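Local coordinates for protein omega transaminase (Pseudomonas sp., PDB 5LHA) that probably transfers amino groups between amines and keto compounds as a class III, fold type I transaminase, with its pyridoxal phosphate cofactor held here as pyridoxamine phosphate, at residues G68-A72 / S73-A77; G361-L364 / L365-Q369. All coordinates share one frame; numbering follows the deposited sequence.

Interaction 1: G68-A72 / S73-A77; sequences GHNRA and SVKAA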
ATOM      1  N   GLY A  68       4.916  -3.488  42.907  1.00 30.80           N
ATOM      2  CA  GLY A  68       6.078  -4.113  43.501  1.00 31.73           C
ATOM      3  C   GLY A  68       6.145  -5.609  43.236  1.00 31.13           C
ATOM      4  O   GLY A  68       5.155  -6.267  42.926  1.00 32.10           O
ATOM      5  N   HIS A  69       7.344  -6.158  43.388  1.00 30.53           N
ATOM      6  CA  HIS A  69       7.518  -7.584  43.168  1.00 32.45           C
ATOM      7  C   HIS A  69       6.984  -8.384  44.353  1.00 35.52           C
ATOM      8  O   HIS A  69       6.947  -7.907  45.491  1.00 37.36           O
ATOM      9  CB  HIS A  69       8.994  -7.934  42.958  1.00 30.39           C
ATOM     10  CG  HIS A  69       9.626  -7.257  41.784  1.00 27.76           C
ATOM     11  ND1 HIS A  69       9.570  -7.779  40.510  1.00 26.96           N
ATOM     12  CD2 HIS A  69      10.372  -6.130  41.697  1.00 27.21           C
ATOM     13  CE1 HIS A  69      10.223  -6.982  39.680  1.00 27.13           C
ATOM     14  NE2 HIS A  69      10.722  -5.977  40.377  1.00 27.71           N
ATOM     15  N   ASN A  70       6.539  -9.607  44.061  1.00 35.46           N
ATOM     16  CA  ASN A  70       6.285 -10.631  45.083  1.00 32.45           C
ATOM     17  C   ASN A  70       5.155 -10.250  46.047  1.00 31.13           C
ATOM     18  O   ASN A  70       5.222 -10.530  47.246  1.00 30.88           O
ATOM     19  CB  ASN A  70       7.565 -10.957  45.851  1.00 31.56           C
ATOM     20  CG  ASN A  70       7.609 -12.394  46.327  1.00 31.19           C
ATOM     21  OD1 ASN A  70       6.889 -13.250  45.823  1.00 31.37           O
ATOM     22  ND2 ASN A  70       8.478 -12.670  47.287  1.00 32.56           N
ATOM     23  N   ARG A  71       4.104  -9.613  45.529  1.00 29.79           N
ATOM     24  CA  ARG A  71       2.918  -9.327  46.340  1.00 30.89           C
ATOM     25  C   ARG A  71       2.138 -10.618  46.598  1.00 29.25           C
ATOM     26  O   ARG A  71       1.721 -11.298  45.652  1.00 27.12           O
ATOM     27  CB  ARG A  71       2.030  -8.296  45.647  1.00 32.96           C
ATOM     28  CG  ARG A  71       2.644  -6.899  45.523  1.00 34.42           C
ATOM     29  CD  ARG A  71       2.924  -6.264  46.888  1.00 36.74           C
ATOM     30  NE  ARG A  71       1.712  -5.950  47.640  1.00 37.46           N
ATOM     31  CZ  ARG A  71       1.120  -4.756  47.654  1.00 37.50           C
ATOM     32  NH1 ARG A  71       1.621  -3.744  46.954  1.00 37.97           N
ATOM     33  NH2 ARG A  71       0.021  -4.572  48.372  1.00 36.12           N
ATOM     34  N   ALA A  72       1.936 -10.953  47.883  1.00 29.62           N
ATOM     35  CA  ALA A  72       1.353 -12.246  48.244  1.00 26.47           C
ATOM     36  C   ALA A  72      -0.070 -12.392  47.712  1.00 24.83           C
ATOM     37  O   ALA A  72      -0.416 -13.418  47.117  1.00 24.23           O
ATOM     38  CB  ALA A  72       1.389 -12.430  49.762  1.00 26.29           C
ATOM     39  N   SER A  73      -0.908 -11.372  47.912  1.00 25.91           N
ATOM     40  CA  SER A  73      -2.311 -11.446  47.493  1.00 27.02           C
ATOM     41  C   SER A  73      -2.458 -11.767  46.003  1.00 27.43           C
ATOM     42  O   SER A  73      -3.350 -12.530  45.609  1.00 27.74           O
ATOM     43  CB  SER A  73      -3.016 -10.130  47.832  1.00 28.73           C
ATOM     44  OG  SER A  73      -2.446  -9.046  47.119  1.00 30.06           O
ATOM     45  N   VAL A  74      -1.638 -11.141  45.155  1.00 28.62           N
ATOM     46  CA  VAL A  74      -1.671 -11.414  43.717  1.00 29.35           C
ATOM     47  C   VAL A  74      -1.196 -12.833  43.419  1.00 29.60           C
ATOM     48  O   VAL A  74      -1.772 -13.533  42.577  1.00 29.16           O
ATOM     49  CB  VAL A  74      -0.837 -10.366  42.957  1.00 28.21           C
ATOM     50  CG1 VAL A  74      -0.937 -10.579  41.444  1.00 28.97           C
ATOM     51  CG2 VAL A  74      -1.282  -8.961  43.331  1.00 27.97           C
ATOM     52  N   LYS A  75      -0.110 -13.265  44.067  1.00 31.38           N
ATOM     53  CA  LYS A  75       0.341 -14.643  43.898  1.00 29.92           C
ATOM     54  C   LYS A  75      -0.735 -15.633  44.334  1.00 30.55           C
ATOM     55  O   LYS A  75      -0.910 -16.686  43.709  1.00 30.95           O
ATOM     56  CB  LYS A  75       1.639 -14.887  44.669  1.00 29.66           C
ATOM     57  CG  LYS A  75       2.845 -14.087  44.190  1.00 29.55           C
ATOM     58  CD  LYS A  75       4.116 -14.532  44.912  1.00 30.31           C
ATOM     59  CE  LYS A  75       3.899 -14.703  46.411  1.00 31.35           C
ATOM     60  NZ  LYS A  75       5.178 -14.935  47.157  1.00 30.16           N
ATOM     61  N   ALA A  76      -1.446 -15.325  45.424  1.00 31.53           N
ATOM     62  CA  ALA A  76      -2.535 -16.186  45.891  1.00 30.80           C
ATOM     63  C   ALA A  76      -3.697 -16.221  44.901  1.00 28.18           C
ATOM     64  O   ALA A  76      -4.333 -17.265  44.719  1.00 27.99           O
ATOM     65  CB  ALA A  76      -3.017 -15.732  47.271  1.00 29.65           C
ATOM     66  N   ALA A  77      -4.014 -15.084  44.280  1.00 26.78           N
ATOM     67  CA  ALA A  77      -5.078 -15.063  43.279  1.00 23.35           C
ATOM     68  C   ALA A  77      -4.754 -15.967  42.097  1.00 23.66           C
ATOM     69  O   ALA A  77      -5.619 -16.706  41.617  1.00 23.15           O
ATOM     70  CB  ALA A  77      -5.314 -13.628  42.800  1.00 19.73           C
TER
HETATM   71  O   HOH W   1       5.324 -12.525  49.298  1.00 48.16           O

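Interaction 2: G361-L364 / L365-Q369; sequences GAQL and LEQLQ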
ATOM      1  N   GLY A 361       6.486  11.539  42.831  1.00 31.54           N
ATOM      2  CA  GLY A 361       7.061  11.932  41.551  1.00 32.70           C
ATOM      3  C   GLY A 361       7.454  13.397  41.496  1.00 36.67           C
ATOM      4  O   GLY A 361       8.533  13.743  41.004  1.00 34.94           O
ATOM      5  N   ALA A 362       6.555  14.283  41.944  1.00 43.36           N
ATOM      6  CA  ALA A 362       6.873  15.709  42.027  1.00 50.26           C
ATOM      7  C   ALA A 362       8.096  15.945  42.906  1.00 59.00           C
ATOM      8  O   ALA A 362       9.028  16.658  42.516  1.00 62.11           O
ATOM      9  CB  ALA A 362       5.666  16.486  42.559  1.00 49.09           C
ATOM     10  N   GLN A 363       8.075  15.399  44.122  1.00 66.45           N
ATOM     11  CA  GLN A 363       9.238  15.448  45.001  1.00 68.59           C
ATOM     12  C   GLN A 363      10.495  14.982  44.273  1.00 65.34           C
ATOM     13  O   GLN A 363      11.525  15.667  44.285  1.00 66.23           O
ATOM     14  CB  GLN A 363       8.953  14.611  46.256  1.00 72.81           C
ATOM     15  CG  GLN A 363      10.114  14.431  47.238  1.00 77.65           C
ATOM     16  CD  GLN A 363       9.843  13.344  48.287  1.00 80.09           C
ATOM     17  OE1 GLN A 363       8.686  13.074  48.634  1.00 80.12           O
ATOM     18  NE2 GLN A 363      10.910  12.723  48.796  1.00 81.05           N
ATOM     19  N   LEU A 364      10.417  13.832  43.597  1.00 56.97           N
ATOM     20  CA  LEU A 364      11.588  13.309  42.903  1.00 49.18           C
ATOM     21  C   LEU A 364      12.036  14.253  41.792  1.00 43.66           C
ATOM     22  O   LEU A 364      13.233  14.548  41.667  1.00 40.60           O
ATOM     23  CB  LEU A 364      11.281  11.918  42.339  1.00 45.23           C
ATOM     24  CG  LEU A 364      12.351  11.188  41.522  1.00 39.50           C
ATOM     25  CD1 LEU A 364      13.641  11.025  42.324  1.00 38.63           C
ATOM     26  CD2 LEU A 364      11.851   9.841  41.028  1.00 36.47           C
ATOM     27  N   LEU A 365      11.085  14.755  40.991  1.00 40.00           N
ATOM     28  CA  LEU A 365      11.414  15.682  39.906  1.00 37.87           C
ATOM     29  C   LEU A 365      12.072  16.947  40.444  1.00 40.90           C
ATOM     30  O   LEU A 365      13.061  17.433  39.882  1.00 41.37           O
ATOM     31  CB  LEU A 365      10.148  16.030  39.116  1.00 34.48           C
ATOM     32  CG  LEU A 365      10.253  16.954  37.889  1.00 32.69           C
ATOM     33  CD1 LEU A 365      10.994  16.277  36.751  1.00 30.10           C
ATOM     34  CD2 LEU A 365       8.879  17.420  37.422  1.00 22.44           C
ATOM     35  N   GLU A 366      11.540  17.478  41.545  1.00 43.71           N
ATOM     36  CA  GLU A 366      12.125  18.643  42.202  1.00 48.02           C
ATOM     37  C   GLU A 366      13.584  18.401  42.557  1.00 47.11           C
ATOM     38  O   GLU A 366      14.445  19.254  42.318  1.00 47.13           O
ATOM     39  CB  GLU A 366      11.325  18.954  43.470  1.00 52.91           C
ATOM     40  CG  GLU A 366      11.997  19.904  44.461  1.00 57.90           C
ATOM     41  CD  GLU A 366      11.256  19.977  45.805  1.00 62.23           C
ATOM     42  OE1 GLU A 366      10.148  19.396  45.914  1.00 62.67           O
ATOM     43  OE2 GLU A 366      11.792  20.592  46.760  1.00 63.71           O
ATOM     44  N   GLN A 367      13.877  17.238  43.139  1.00 44.49           N
ATOM     45  CA  GLN A 367      15.225  16.928  43.594  1.00 43.03           C
ATOM     46  C   GLN A 367      16.212  16.739  42.446  1.00 40.72           C
ATOM     47  O   GLN A 367      17.426  16.814  42.672  1.00 38.73           O
ATOM     48  CB  GLN A 367      15.184  15.670  44.462  1.00 42.55           C
ATOM     49  CG  GLN A 367      14.462  15.856  45.779  1.00 41.32           C
ATOM     50  CD  GLN A 367      14.491  14.604  46.632  1.00 40.50           C
ATOM     51  OE1 GLN A 367      13.444  14.094  47.034  1.00 39.49           O
ATOM     52  NE2 GLN A 367      15.691  14.095  46.906  1.00 40.65           N
ATOM     53  N   LEU A 368      15.724  16.485  41.229  1.00 39.12           N
ATOM     54  CA  LEU A 368      16.585  16.260  40.075  1.00 36.04           C
ATOM     55  C   LEU A 368      16.946  17.534  39.322  1.00 37.13           C
ATOM     56  O   LEU A 368      17.872  17.507  38.503  1.00 35.26           O
ATOM     57  CB  LEU A 368      15.911  15.261  39.126  1.00 32.37           C
ATOM     58  CG  LEU A 368      15.820  13.840  39.707  1.00 29.46           C
ATOM     59  CD1 LEU A 368      14.782  12.994  38.981  1.00 27.64           C
ATOM     60  CD2 LEU A 368      17.180  13.157  39.678  1.00 27.17           C
ATOM     61  N   GLN A 369      16.246  18.636  39.572  1.00 39.67           N
ATOM     62  CA  GLN A 369      16.530  19.874  38.852  1.00 42.64           C
ATOM     63  C   GLN A 369      17.946  20.407  39.047  1.00 46.73           C
ATOM     64  O   GLN A 369      18.521  20.902  38.061  1.00 48.71           O
ATOM     65  CB  GLN A 369      15.480  20.923  39.220  1.00 41.82           C
ATOM     66  CG  GLN A 369      14.099  20.494  38.766  1.00 39.71           C
ATOM     67  CD  GLN A 369      14.062  20.226  37.270  1.00 37.27           C
ATOM     68  OE1 GLN A 369      14.505  21.044  36.475  1.00 36.55           O
ATOM     69  NE2 GLN A 369      13.568  19.055  36.884  1.00 36.24           N
TER

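Interaction 1: G68-A72 / S73-A77
K75 reaches back from the first turn of a helix to N70 in the loop before it. Its NZ donates to N70 OD1 at 2.7 Å, from above the carbonyl plane, 40° out of it. The bend at chi3 (-45°) turns the end of the lysine toward the asparagine. A water receives a second bond from K75 NZ at 3.2 Å and itself donates to N70 O at 2.9 Å. K75 NZ also forms a salt bridge with D83 of the second subunit, so the ammonium group is held by three partners. The other end of the N70 amide, ND2, is bonded to D43. R71 is the N-cap residue. Its carbonyl O accepts from K75 N at 3.1 Å, and A72 O accepts from A76 N at 2.8 Å. The R71 guanidinium turns elsewhere: NH1 bonds to I67 O and NH2 pairs with E351. On the apolar side, V74 CG2 lies 4.1 Å from R71 CB. The contact thus marks the start of helix 72-85. V74 and R71 pack on helix 335-350, while N70 and K75 lie against L82 of the second subunit.

Interaction 2: G361-L364 / L365-Q369
G361 and L365 are joined by one of the i to i+4 backbone bonds of an alpha-helix, in the last turns of helix 353-368: L365 N donates to G361 O at 2.7 Å. The next carbonyl, A362 O, takes E366 N at 2.8 Å. Q363 follows with two links to Q367. Its backbone O accepts from Q367 N at 3.1 Å, and its side-chain NE2 makes a weak bond to Q367 OE1 at 3.4 Å. The two glutamines lie side by side and point the same way, with their amide planes only 9° apart. Q363 stands with CG opposite its own backbone N (chi1 174°), whereas Q367 has CG beside its N (chi1 -68°), leaning back over the preceding turn. Q367 CG also rests on Q363 O. Replacing Q367 by an alanine would probably leave Q363 NE2 without this acceptor and let the Q363 amide turn more freely. L364 works on the apolar side. It and L368 pack on helix 440-457, L364 against V447 and L368 against L450. L365 and L368 touch V381 of strand 378-384, so the helix is packed against both elements. The backbone bond from L368 N to L364 O is weak. Between the two leucine side chains, L364 CG meets L368 CD1 at 4.0 Å.

From the N terminus, the chain meets interaction 1 first, where the loop after helix 60-63 enters helix 72-85. Interaction 2 comes much later, near the end of helix 353-368. Each is local and joins adjoining segments, so neither closes a long loop. They follow in series and neither nest nor cross. Their centres lie 29 Å apart and their nearest atoms about 15 Å, without touching. Interaction 1 sits at the subunit interface and abuts helix 335-350. Interaction 2 touches no other chain of the assembly and joins its helix to helix 440-457 and to strand 378-384, outermost of its sheet within this chain.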